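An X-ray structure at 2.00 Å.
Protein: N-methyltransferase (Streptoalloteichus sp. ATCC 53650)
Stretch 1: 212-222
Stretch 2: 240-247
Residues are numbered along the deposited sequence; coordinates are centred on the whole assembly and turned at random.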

# COMPACT_ATOMS: atom_id res chain seq x y z
N PRO A 212 1.17 -19.85 -29.51
CA PRO A 212 0.23 -20.38 -30.50
C PRO A 212 0.21 -21.91 -30.49
O PRO A 212 1.17 -22.55 -30.07
CB PRO A 212 0.80 -19.86 -31.85
CG PRO A 212 2.18 -19.36 -31.60
CD PRO A 212 2.30 -19.11 -30.10
N ALA A 213 -0.86 -22.49 -31.00
CA ALA A 213 -1.00 -23.95 -31.15
C ALA A 213 0.25 -24.63 -31.65
O ALA A 213 0.62 -25.67 -31.11
CB ALA A 213 -2.21 -24.26 -32.05
N GLU A 214 0.94 -24.05 -32.65
CA GLU A 214 2.08 -24.74 -33.29
C GLU A 214 3.18 -25.00 -32.28
O GLU A 214 3.98 -25.94 -32.46
CB GLU A 214 2.85 -23.92 -34.36
CG GLU A 214 2.11 -23.05 -35.34
CD GLU A 214 1.52 -21.77 -34.77
OE1 GLU A 214 2.10 -20.65 -34.83
OE2 GLU A 214 0.37 -21.94 -34.37
N ASP A 215 3.35 -24.07 -31.33
CA ASP A 215 4.47 -24.15 -30.39
C ASP A 215 4.26 -25.34 -29.45
O ASP A 215 5.22 -26.01 -29.03
CB ASP A 215 4.57 -22.89 -29.54
CG ASP A 215 5.23 -21.74 -30.27
OD1 ASP A 215 5.49 -21.95 -31.47
OD2 ASP A 215 5.52 -20.69 -29.64
N TYR A 216 3.01 -25.59 -29.09
CA TYR A 216 2.71 -26.73 -28.17
C TYR A 216 2.91 -28.06 -28.89
O TYR A 216 3.46 -29.02 -28.38
CB TYR A 216 1.25 -26.63 -27.75
CG TYR A 216 0.95 -25.59 -26.62
CD1 TYR A 216 1.29 -25.85 -25.29
CD2 TYR A 216 0.32 -24.38 -26.89
CE1 TYR A 216 1.03 -24.92 -24.27
CE2 TYR A 216 0.04 -23.45 -25.86
CZ TYR A 216 0.39 -23.75 -24.55
OH TYR A 216 0.11 -22.87 -23.56
N LEU A 217 2.42 -28.12 -30.12
CA LEU A 217 2.50 -29.33 -30.94
C LEU A 217 3.97 -29.63 -31.20
O LEU A 217 4.39 -30.78 -31.07
CB LEU A 217 1.74 -29.18 -32.26
CG LEU A 217 0.23 -29.10 -32.09
CD1 LEU A 217 -0.38 -28.64 -33.43
CD2 LEU A 217 -0.38 -30.44 -31.72
N ALA A 218 4.73 -28.58 -31.51
CA ALA A 218 6.16 -28.68 -31.76
C ALA A 218 6.94 -29.23 -30.59
O ALA A 218 7.86 -30.05 -30.74
CB ALA A 218 6.76 -27.34 -32.16
N ALA A 219 6.59 -28.72 -29.41
CA ALA A 219 7.22 -29.14 -28.19
C ALA A 219 7.00 -30.63 -27.97
O ALA A 219 7.93 -31.29 -27.48
CB ALA A 219 6.67 -28.35 -26.97
N LEU A 220 5.79 -31.09 -28.26
CA LEU A 220 5.44 -32.53 -28.17
C LEU A 220 6.28 -33.40 -29.11
O LEU A 220 6.91 -34.36 -28.67
CB LEU A 220 3.95 -32.75 -28.40
CG LEU A 220 3.12 -32.31 -27.20
CD1 LEU A 220 1.67 -32.16 -27.57
CD2 LEU A 220 3.18 -33.30 -26.05
N ALA A 221 6.34 -33.01 -30.38
CA ALA A 221 7.15 -33.71 -31.39
C ALA A 221 8.63 -33.75 -31.04
O ALA A 221 9.25 -34.79 -31.13
CB ALA A 221 6.97 -33.03 -32.74
N ALA A 222 9.20 -32.62 -30.61
CA ALA A 222 10.58 -32.60 -30.17
C ALA A 222 10.82 -33.39 -28.91
O ALA A 222 11.95 -33.78 -28.66
CB ALA A 222 11.07 -31.18 -29.98
N LEU A 240 -7.17 -29.53 -25.70
CA LEU A 240 -6.04 -30.12 -25.01
C LEU A 240 -5.01 -30.50 -26.02
O LEU A 240 -5.37 -30.94 -27.11
CB LEU A 240 -6.49 -31.35 -24.21
CG LEU A 240 -7.42 -31.19 -23.04
CD1 LEU A 240 -7.66 -32.57 -22.44
CD2 LEU A 240 -6.91 -30.27 -21.93
N PHE A 241 -3.74 -30.38 -25.64
CA PHE A 241 -2.66 -30.98 -26.42
C PHE A 241 -2.21 -32.28 -25.78
O PHE A 241 -1.95 -32.34 -24.56
CB PHE A 241 -1.50 -30.03 -26.60
CG PHE A 241 -1.86 -28.82 -27.39
CD1 PHE A 241 -1.94 -28.88 -28.79
CD2 PHE A 241 -2.21 -27.64 -26.77
CE1 PHE A 241 -2.30 -27.76 -29.52
CE2 PHE A 241 -2.61 -26.53 -27.49
CZ PHE A 241 -2.64 -26.57 -28.86
N VAL A 242 -2.20 -33.32 -26.60
CA VAL A 242 -1.88 -34.69 -26.11
C VAL A 242 -0.77 -35.28 -26.95
O VAL A 242 -0.72 -35.05 -28.16
CB VAL A 242 -3.09 -35.62 -26.12
CG1 VAL A 242 -2.73 -37.02 -25.63
CG2 VAL A 242 -4.20 -35.04 -25.24
N GLY A 243 0.12 -36.01 -26.29
CA GLY A 243 1.22 -36.68 -26.96
C GLY A 243 1.30 -38.11 -26.47
O GLY A 243 1.09 -38.40 -25.27
N VAL A 244 1.58 -39.02 -27.41
CA VAL A 244 1.81 -40.41 -27.05
C VAL A 244 3.25 -40.67 -27.28
O VAL A 244 3.76 -40.43 -28.38
CB VAL A 244 0.96 -41.38 -27.87
CG1 VAL A 244 1.37 -42.82 -27.61
CG2 VAL A 244 -0.50 -41.12 -27.54
N ARG A 245 3.95 -41.09 -26.24
CA ARG A 245 5.38 -41.25 -26.40
C ARG A 245 5.70 -42.39 -27.42
O ARG A 245 5.19 -43.50 -27.29
CB ARG A 245 5.96 -41.57 -25.05
CG ARG A 245 7.42 -41.92 -25.03
CD ARG A 245 8.31 -40.71 -25.05
NE ARG A 245 9.44 -40.96 -24.16
CZ ARG A 245 10.60 -40.35 -24.25
NH1 ARG A 245 11.55 -40.63 -23.37
NH2 ARG A 245 10.81 -39.44 -25.21
N ARG A 246 6.55 -42.10 -28.41
CA ARG A 246 6.88 -43.02 -29.51
C ARG A 246 8.15 -43.81 -29.23
O ARG A 246 9.11 -43.25 -28.70
CB ARG A 246 7.14 -42.26 -30.82
CG ARG A 246 6.05 -41.32 -31.29
CD ARG A 246 6.37 -40.78 -32.69
NE ARG A 246 7.12 -39.52 -32.69
CZ ARG A 246 6.69 -38.38 -33.23
NH1 ARG A 246 5.51 -38.31 -33.83
NH2 ARG A 246 7.44 -37.28 -33.18
N GLU A 247 8.15 -45.08 -29.65
CA GLU A 247 9.36 -45.92 -29.68
C GLU A 247 10.39 -45.40 -30.67
O GLU A 247 11.43 -44.87 -30.28
CB GLU A 247 9.00 -47.37 -30.02

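The first stretch is a helix beginning at Ala 213, with Pro 212 at its N-cap position; the second is a strand, residues 240 to 245. Their axes run nearly parallel, at 12°, and approach to 8.8 Å; the CA atoms of Leu 220 and Gly 243 are 6.0 Å apart. Most of the helix's backbone N-H groups bond within the helix, as in the bond from Leu 220 N to Tyr 216 O (3.1 Å), and no hydrogen bond crosses to the strand. The contact therefore rests mainly on the packing of apolar side chains.

Phe 241 is its centre. The strand's alternation points its side chain toward the helix, while those of Val 242 and Val 244 point away. Tyr 216 CB lies over one face, 3.7 Å from the Phe 241 ring centroid and only 9° off the normal, a CH-pi contact. The two aromatic planes are nearly parallel, at 10°, but slid apart, with centroids 4.9 Å from each other, so the rings barely overlap; Tyr 216 CD2 still comes within 3.7 Å of Phe 241 CE2. Leu 217 CD2 reaches the ring edge, 3.7 Å from Phe 241 CD1. At the far end of the ring, the small Ala 213 places its CB 4.0 Å from Phe 241 CZ, and its CA comes slightly nearer, 3.8 Å from Phe 241 CZ.

One turn beyond Tyr 216, Leu 220 points toward the strand. Its CD1 packs 3.9 Å from Phe 241 CB, and its CD2 sits 4.0 Å from Gly 243 CA. Glycine suits this site because an ideal CB would point toward the helix and lie 2.8 Å from Leu 220 CD2, a clash.

Past the strand, exposed Arg 246 extends its long side chain back to the helix, bringing NH2 to 3.7 Å from Ala 221 O, a contact without a hydrogen bond.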